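Local atomic coordinates of tautomerase (Bordetella trematum, PDB entry 6VVR), a protein that belongs to the tautomerase superfamily, with two beta-alpha-beta units in each chain, and assembles here as a trimer. Residues A[63-68]-A[98-103]; A[5-10]-A[40-45]. One frame throughout, in Å; residues are numbered along the deposited sequence.

Interaction 1: A[63-68]-A[98-103]; sequences VNVDLI and VRVVLR
Arg103 and Asp66 form the salt bridge of this contact, NH2 donating to OD1 at 3.0 Å. The carboxylate lies at the guanidinium edge, close to its plane, whereas OD1 is itself approached from above the carboxylate plane, the two planes being 39° apart. In both residues CG stands anti to the carbonyl carbon, so the side chains lie side by side, and the extended arginine chain reaches on to Asn64, its NH1 3.4 Å from Asn64 CG. This approach is packing; Asn64 ND2 is hydrogen-bonded to Asn4 OD1. Each charge has a second partner across the trimer: Arg103 NH1 pairs with Asp66 of the second subunit, and Asp66 OD2 with Arg103 of the third. These carboxylates probably offset the repulsion between neighbouring Arg103 groups.

Between the backbones, the parallel strands exchange five hydrogen bonds. The shortest, Arg103 N to Val65 O at 2.7 Å, runs nearly along the C=O axis; Leu67 N to Arg103 O, at 3.1 Å, closes the series.

The face carrying Val63, Val65, Val100 and Leu102 is aliphatic. Leu102 lays CD2 against Val65 CB at 3.6 Å, and Leu67 brings CD2 to within 4.1 Å of Leu102 CB. Branched, apolar residues suit this buried face, which helix 73-91 covers: Val87 packs on Val63, Leu83 on Val65 and Ile80 on Leu102, while strand 2-8 flanks 63-68 along its other edge.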
ATOM      1  N   VAL A  63      -4.371   5.716   7.528  1.00 20.87           N
ATOM      2  CA  VAL A  63      -3.762   4.548   8.160  1.00 20.35           C
ATOM      3  C   VAL A  63      -4.211   3.319   7.380  1.00 22.14           C
ATOM      4  O   VAL A  63      -5.400   2.983   7.373  1.00 22.42           O
ATOM      5  CB  VAL A  63      -4.140   4.429   9.649  1.00 20.31           C
ATOM      6  CG1 VAL A  63      -3.430   3.233  10.290  1.00 21.99           C
ATOM      7  CG2 VAL A  63      -3.805   5.719  10.418  1.00 20.06           C
ATOM      8  N   ASN A  64      -3.267   2.652   6.721  1.00 19.87           N
ATOM      9  CA  ASN A  64      -3.515   1.379   6.062  1.00 20.26           C
ATOM     10  C   ASN A  64      -3.050   0.244   6.960  1.00 23.56           C
ATOM     11  O   ASN A  64      -1.904   0.253   7.429  1.00 23.54           O
ATOM     12  CB  ASN A  64      -2.776   1.308   4.725  1.00 21.31           C
ATOM     13  CG  ASN A  64      -3.297   2.308   3.718  1.00 25.60           C
ATOM     14  OD1 ASN A  64      -4.483   2.636   3.707  1.00 21.98           O
ATOM     15  ND2 ASN A  64      -2.407   2.799   2.861  1.00 24.70           N
ATOM     16  N   VAL A  65      -3.924  -0.741   7.178  1.00 20.05           N
ATOM     17  CA  VAL A  65      -3.662  -1.861   8.080  1.00 20.62           C
ATOM     18  C   VAL A  65      -3.784  -3.155   7.290  1.00 24.73           C
ATOM     19  O   VAL A  65      -4.872  -3.485   6.798  1.00 22.31           O
ATOM     20  CB  VAL A  65      -4.633  -1.888   9.268  1.00 20.78           C
ATOM     21  CG1 VAL A  65      -4.245  -3.016  10.231  1.00 20.80           C
ATOM     22  CG2 VAL A  65      -4.697  -0.534   9.963  1.00 19.76           C
ATOM     23  N   ASP A  66      -2.677  -3.883   7.164  1.00 21.94           N
ATOM     24  CA  ASP A  66      -2.711  -5.252   6.676  1.00 20.91           C
ATOM     25  C   ASP A  66      -2.696  -6.156   7.898  1.00 22.44           C
ATOM     26  O   ASP A  66      -1.748  -6.112   8.693  1.00 23.87           O
ATOM     27  CB  ASP A  66      -1.524  -5.549   5.757  1.00 20.60           C
ATOM     28  CG  ASP A  66      -1.579  -4.758   4.468  1.00 26.49           C
ATOM     29  OD1 ASP A  66      -2.665  -4.649   3.867  1.00 27.75           O
ATOM     30  OD2 ASP A  66      -0.540  -4.230   4.055  1.00 30.10           O
ATOM     31  N   LEU A  67      -3.759  -6.927   8.083  1.00 18.64           N
ATOM     32  CA  LEU A  67      -3.874  -7.754   9.273  1.00 21.33           C
ATOM     33  C   LEU A  67      -4.439  -9.124   8.924  1.00 21.75           C
ATOM     34  O   LEU A  67      -5.149  -9.302   7.933  1.00 21.11           O
ATOM     35  CB  LEU A  67      -4.738  -7.088  10.354  1.00 22.59           C
ATOM     36  CG  LEU A  67      -6.259  -7.191  10.243  1.00 22.41           C
ATOM     37  CD1 LEU A  67      -6.916  -6.710  11.528  1.00 25.14           C
ATOM     38  CD2 LEU A  67      -6.753  -6.389   9.045  1.00 21.89           C
ATOM     39  N   ILE A  68      -4.092 -10.099   9.762  1.00 21.91           N
ATOM     40  CA  ILE A  68      -4.560 -11.458   9.555  1.00 22.51           C
ATOM     41  C   ILE A  68      -6.080 -11.502   9.620  1.00 25.17           C
ATOM     42  O   ILE A  68      -6.703 -10.939  10.529  1.00 24.95           O
ATOM     43  CB  ILE A  68      -3.918 -12.394  10.587  1.00 24.52           C
ATOM     44  CG1 ILE A  68      -2.413 -12.468  10.341  1.00 26.62           C
ATOM     45  CG2 ILE A  68      -4.533 -13.783  10.491  1.00 27.31           C
ATOM     46  CD1 ILE A  68      -1.632 -13.027  11.533  1.00 30.72           C
ATOM     47  N   VAL A  98      -9.418  12.066   8.659  1.00 24.06           N
ATOM     48  CA  VAL A  98      -8.631  10.848   8.807  1.00 20.17           C
ATOM     49  C   VAL A  98      -9.403   9.707   8.165  1.00 22.52           C
ATOM     50  O   VAL A  98     -10.633   9.673   8.241  1.00 24.66           O
ATOM     51  CB  VAL A  98      -8.361  10.559  10.296  1.00 27.66           C
ATOM     52  CG1 VAL A  98      -7.498   9.317  10.463  1.00 23.06           C
ATOM     53  CG2 VAL A  98      -7.697  11.763  10.947  1.00 25.89           C
ATOM     54  N   ARG A  99      -8.686   8.780   7.531  1.00 23.11           N
ATOM     55  CA  ARG A  99      -9.274   7.553   7.015  1.00 19.96           C
ATOM     56  C   ARG A  99      -8.430   6.365   7.461  1.00 23.08           C
ATOM     57  O   ARG A  99      -7.203   6.466   7.553  1.00 21.52           O
ATOM     58  CB  ARG A  99      -9.375   7.573   5.485  1.00 20.97           C
ATOM     59  CG  ARG A  99     -10.426   8.530   4.929  1.00 24.71           C
ATOM     60  CD  ARG A  99     -11.838   8.206   5.432  1.00 24.52           C
ATOM     61  NE  ARG A  99     -12.832   9.126   4.863  1.00 23.07           N
ATOM     62  CZ  ARG A  99     -13.132  10.320   5.371  1.00 26.69           C
ATOM     63  NH1 ARG A  99     -14.048  11.084   4.783  1.00 27.39           N
ATOM     64  NH2 ARG A  99     -12.519  10.758   6.466  1.00 25.16           N
ATOM     65  N   VAL A 100      -9.097   5.243   7.736  1.00 22.92           N
ATOM     66  CA  VAL A 100      -8.453   3.981   8.094  1.00 19.08           C
ATOM     67  C   VAL A 100      -8.965   2.911   7.144  1.00 21.61           C
ATOM     68  O   VAL A 100     -10.176   2.806   6.933  1.00 24.44           O
ATOM     69  CB  VAL A 100      -8.759   3.562   9.545  1.00 21.07           C
ATOM     70  CG1 VAL A 100      -8.044   2.236   9.871  1.00 21.40           C
ATOM     71  CG2 VAL A 100      -8.379   4.646  10.520  1.00 22.67           C
ATOM     72  N   VAL A 101      -8.055   2.113   6.585  1.00 19.90           N
ATOM     73  CA  VAL A 101      -8.397   1.018   5.683  1.00 18.84           C
ATOM     74  C   VAL A 101      -7.810  -0.266   6.251  1.00 20.33           C
ATOM     75  O   VAL A 101      -6.612  -0.323   6.550  1.00 20.52           O
ATOM     76  CB  VAL A 101      -7.852   1.255   4.265  1.00 20.63           C
ATOM     77  CG1 VAL A 101      -8.222   0.081   3.353  1.00 23.43           C
ATOM     78  CG2 VAL A 101      -8.351   2.582   3.725  1.00 22.97           C
ATOM     79  N   LEU A 102      -8.649  -1.287   6.405  1.00 20.59           N
ATOM     80  CA  LEU A 102      -8.205  -2.600   6.850  1.00 20.23           C
ATOM     81  C   LEU A 102      -8.194  -3.533   5.652  1.00 22.31           C
ATOM     82  O   LEU A 102      -9.173  -3.592   4.896  1.00 22.49           O
ATOM     83  CB  LEU A 102      -9.118  -3.172   7.939  1.00 19.17           C
ATOM     84  CG  LEU A 102      -9.463  -2.291   9.142  1.00 20.56           C
ATOM     85  CD1 LEU A 102     -10.330  -3.073  10.124  1.00 19.58           C
ATOM     86  CD2 LEU A 102      -8.204  -1.750   9.840  1.00 19.45           C
ATOM     87  N   ARG A 103      -7.093  -4.248   5.472  1.00 20.01           N
ATOM     88  CA  ARG A 103      -6.997  -5.279   4.444  1.00 21.50           C
ATOM     89  C   ARG A 103      -6.868  -6.620   5.154  1.00 20.84           C
ATOM     90  O   ARG A 103      -5.840  -6.897   5.780  1.00 20.53           O
ATOM     91  CB  ARG A 103      -5.819  -5.015   3.509  1.00 21.88           C
ATOM     92  CG  ARG A 103      -5.781  -3.579   3.000  1.00 25.57           C
ATOM     93  CD  ARG A 103      -5.065  -3.478   1.667  1.00 28.74           C
ATOM     94  NE  ARG A 103      -4.808  -2.085   1.319  1.00 30.05           N
ATOM     95  CZ  ARG A 103      -3.762  -1.386   1.753  1.00 26.52           C
ATOM     96  NH1 ARG A 103      -3.610  -0.128   1.364  1.00 23.06           N
ATOM     97  NH2 ARG A 103      -2.859  -1.954   2.553  1.00 22.35           N
TER

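Interaction 2: A[5-10]-A[40-45]; sequences VHIMQG and AILQEY
The first beta-alpha-beta unit of the tautomerase fold, strand 2-8, helix 13-31 and strand 39-45, brings these two parallel strands together. Val5 and Ile7 exchange backbone hydrogen bonds alternately with Ile41, Gln43 and Tyr45, and Gln9 N extends the series to Tyr45 O. On the face towards helix 13-31, Val5, Ile7 and Leu42 form an apolar patch, with Glu44 at its end: Leu42 CD1 lies 3.7 Å from Ile7 CG1 and 3.9 Å from Val5 CG1, the Ile7 and Leu42 side chains crossing at about a right angle. Leu19 and Leu23 of the helix cover Ile7 and Val5.

On the face of His6 and Gln43, His6 ND1 shares a 2.7 Å hydrogen bond with Tyr45 OH. The rings meet rim to rim with planes at 46°, the hydroxyl lying near the imidazole plane. His6 NE2 is hydrogen-bonded to Asn4 OD1, so both imidazole nitrogens are engaged and the ring's rotation is probably fixed.

Glu44, whose OE2 also pairs with Lys16, reaches Met8 and Gly10 through water: one molecule donates to both Met8 O and Glu44 OE2, while a second donates to OE2 and accepts from Gly10 N at 2.9 Å.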
ATOM      1  N   VAL A   5       1.382   4.503   7.466  1.00 20.80           N
ATOM      2  CA  VAL A   5       0.675   5.704   7.879  1.00 20.78           C
ATOM      3  C   VAL A   5       1.151   6.866   7.026  1.00 21.58           C
ATOM      4  O   VAL A   5       2.350   7.009   6.762  1.00 24.89           O
ATOM      5  CB  VAL A   5       0.917   6.000   9.371  1.00 25.50           C
ATOM      6  CG1 VAL A   5       0.046   7.165   9.828  1.00 22.62           C
ATOM      7  CG2 VAL A   5       0.650   4.752  10.174  1.00 27.11           C
ATOM      8  N   HIS A   6       0.211   7.711   6.623  1.00 18.67           N
ATOM      9  CA  HIS A   6       0.451   8.735   5.618  1.00 23.43           C
ATOM     10  C   HIS A   6      -0.120  10.037   6.152  1.00 21.71           C
ATOM     11  O   HIS A   6      -1.323  10.114   6.400  1.00 21.63           O
ATOM     12  CB  HIS A   6      -0.209   8.328   4.296  1.00 21.79           C
ATOM     13  CG  HIS A   6       0.190   6.957   3.841  1.00 23.63           C
ATOM     14  ND1 HIS A   6       1.203   6.744   2.931  1.00 23.72           N
ATOM     15  CD2 HIS A   6      -0.256   5.729   4.204  1.00 23.87           C
ATOM     16  CE1 HIS A   6       1.350   5.444   2.734  1.00 25.73           C
ATOM     17  NE2 HIS A   6       0.479   4.807   3.497  1.00 23.82           N
ATOM     18  N   ILE A   7       0.743  11.027   6.387  1.00 21.81           N
ATOM     19  CA  ILE A   7       0.338  12.266   7.044  1.00 20.27           C
ATOM     20  C   ILE A   7       0.904  13.443   6.266  1.00 20.43           C
ATOM     21  O   ILE A   7       1.798  13.302   5.433  1.00 22.42           O
ATOM     22  CB  ILE A   7       0.782  12.336   8.522  1.00 20.41           C
ATOM     23  CG1 ILE A   7       2.299  12.333   8.635  1.00 21.28           C
ATOM     24  CG2 ILE A   7       0.189  11.181   9.315  1.00 21.19           C
ATOM     25  CD1 ILE A   7       2.795  12.593  10.054  1.00 25.69           C
ATOM     26  N   MET A   8       0.356  14.619   6.547  1.00 23.57           N
ATOM     27  CA  MET A   8       0.848  15.835   5.928  1.00 25.29           C
ATOM     28  C   MET A   8       2.175  16.234   6.561  1.00 26.18           C
ATOM     29  O   MET A   8       2.409  16.009   7.754  1.00 26.69           O
ATOM     30  CB  MET A   8      -0.164  16.974   6.092  1.00 25.97           C
ATOM     31  CG  MET A   8      -1.560  16.659   5.572  1.00 26.44           C
ATOM     32  SD  MET A   8      -1.496  16.029   3.890  1.00 27.59           S
ATOM     33  CE  MET A   8      -0.858  17.439   2.996  1.00 28.38           C
ATOM     34  N   GLN A   9       3.050  16.815   5.744  1.00 25.38           N
ATOM     35  CA  GLN A   9       4.232  17.488   6.268  1.00 30.94           C
ATOM     36  C   GLN A   9       3.821  18.552   7.279  1.00 30.19           C
ATOM     37  O   GLN A   9       2.749  19.149   7.183  1.00 32.23           O
ATOM     38  CB  GLN A   9       5.022  18.154   5.137  1.00 32.00           C
ATOM     39  CG  GLN A   9       5.846  17.225   4.272  1.00 35.71           C
ATOM     40  CD  GLN A   9       6.606  17.981   3.195  1.00 38.55           C
ATOM     41  OE1 GLN A   9       6.559  19.211   3.137  1.00 42.23           O
ATOM     42  NE2 GLN A   9       7.298  17.249   2.330  1.00 37.49           N
ATOM     43  N   GLY A  10       4.688  18.802   8.249  1.00 31.91           N
ATOM     44  CA  GLY A  10       4.494  19.912   9.159  1.00 34.73           C
ATOM     45  C   GLY A  10       4.427  19.553  10.622  1.00 32.77           C
ATOM     46  O   GLY A  10       4.484  20.465  11.462  1.00 36.27           O
ATOM     47  N   ALA A  40       4.467  -0.273  12.550  1.00 22.13           N
ATOM     48  CA  ALA A  40       3.928   0.869  11.827  1.00 20.10           C
ATOM     49  C   ALA A  40       5.075   1.679  11.250  1.00 21.53           C
ATOM     50  O   ALA A  40       6.096   1.886  11.912  1.00 22.74           O
ATOM     51  CB  ALA A  40       3.039   1.744  12.722  1.00 20.69           C
ATOM     52  N   ILE A  41       4.911   2.112  10.002  1.00 19.78           N
ATOM     53  CA  ILE A  41       5.891   2.955   9.335  1.00 19.64           C
ATOM     54  C   ILE A  41       5.155   4.162   8.783  1.00 20.43           C
ATOM     55  O   ILE A  41       3.986   4.068   8.393  1.00 22.20           O
ATOM     56  CB  ILE A  41       6.657   2.196   8.219  1.00 20.64           C
ATOM     57  CG1 ILE A  41       5.731   1.782   7.071  1.00 19.42           C
ATOM     58  CG2 ILE A  41       7.309   0.946   8.792  1.00 19.19           C
ATOM     59  CD1 ILE A  41       6.452   0.932   5.998  1.00 22.20           C
ATOM     60  N   LEU A  42       5.854   5.292   8.744  1.00 22.38           N
ATOM     61  CA  LEU A  42       5.261   6.596   8.508  1.00 24.46           C
ATOM     62  C   LEU A  42       5.876   7.273   7.292  1.00 24.39           C
ATOM     63  O   LEU A  42       7.085   7.174   7.045  1.00 22.51           O
ATOM     64  CB  LEU A  42       5.459   7.485   9.744  1.00 21.76           C
ATOM     65  CG  LEU A  42       4.941   8.920   9.748  1.00 25.69           C
ATOM     66  CD1 LEU A  42       3.454   8.958   9.472  1.00 29.86           C
ATOM     67  CD2 LEU A  42       5.241   9.533  11.095  1.00 29.63           C
ATOM     68  N   GLN A  43       5.029   7.983   6.541  1.00 23.03           N
ATOM     69  CA  GLN A  43       5.460   8.826   5.433  1.00 27.84           C
ATOM     70  C   GLN A  43       4.726  10.156   5.465  1.00 25.28           C
ATOM     71  O   GLN A  43       3.531  10.199   5.783  1.00 22.67           O
ATOM     72  CB  GLN A  43       5.208   8.165   4.083  1.00 28.55           C
ATOM     73  CG  GLN A  43       6.478   7.684   3.429  1.00 39.17           C
ATOM     74  CD  GLN A  43       6.223   6.547   2.481  1.00 41.10           C
ATOM     75  OE1 GLN A  43       5.072   6.243   2.148  1.00 43.90           O
ATOM     76  NE2 GLN A  43       7.292   5.890   2.054  1.00 41.27           N
ATOM     77  N   GLU A  44       5.436  11.228   5.093  1.00 24.08           N
ATOM     78  CA  GLU A  44       4.899  12.585   5.069  1.00 24.74           C
ATOM     79  C   GLU A  44       4.695  13.063   3.635  1.00 25.25           C
ATOM     80  O   GLU A  44       5.495  12.763   2.748  1.00 23.48           O
ATOM     81  CB  GLU A  44       5.834  13.592   5.746  1.00 30.30           C
ATOM     82  CG  GLU A  44       6.249  13.350   7.154  1.00 33.54           C
ATOM     83  CD  GLU A  44       6.987  14.573   7.679  1.00 34.86           C
ATOM     84  OE1 GLU A  44       7.825  15.133   6.936  1.00 42.35           O
ATOM     85  OE2 GLU A  44       6.690  15.015   8.797  1.00 37.14           O
ATOM     86  N   TYR A  45       3.657  13.873   3.427  1.00 24.26           N
ATOM     87  CA  TYR A  45       3.317  14.385   2.102  1.00 23.52           C
ATOM     88  C   TYR A  45       3.229  15.902   2.111  1.00 25.09           C
ATOM     89  O   TYR A  45       2.605  16.489   3.001  1.00 24.80           O
ATOM     90  CB  TYR A  45       1.981  13.824   1.605  1.00 23.94           C
ATOM     91  CG  TYR A  45       2.029  12.332   1.429  1.00 24.03           C
ATOM     92  CD1 TYR A  45       2.031  11.488   2.535  1.00 20.37           C
ATOM     93  CD2 TYR A  45       2.122  11.765   0.166  1.00 21.82           C
ATOM     94  CE1 TYR A  45       2.108  10.128   2.382  1.00 21.18           C
ATOM     95  CE2 TYR A  45       2.193  10.392   0.004  1.00 23.02           C
ATOM     96  CZ  TYR A  45       2.185   9.584   1.120  1.00 24.62           C
ATOM     97  OH  TYR A  45       2.255   8.216   0.981  1.00 24.58           O
TER
HETATM   98  O   HOH W   1       4.394  15.813   9.488  1.00 26.29           O
HETATM   99  O   HOH W   2       7.356  17.676   8.724  1.00 36.09           O

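From the N terminus, strand 2-8 leads through helix 13-31 and returns as strand 39-45, where interaction 2 closes the first loop. The chain then passes the short strands 50-52 and 55-56 before strand 61-68, helix 73-91 and strand 98-105 repeat the plan, and interaction 1 closes the second. The loops follow in series, neither nested nor crossed. Strands 2-8 and 61-68 run antiparallel at the middle of the four-stranded sheet and join the two units; Asn64 ND2 lies 3.6 Å from His6 NE2 across this seam, a packing contact, each nitrogen being hydrogen-bonded to Asn4 OD1. Strands 39-45 and 98-105 are outermost within the chain, and both contacts reach neighbouring subunits of the trimer.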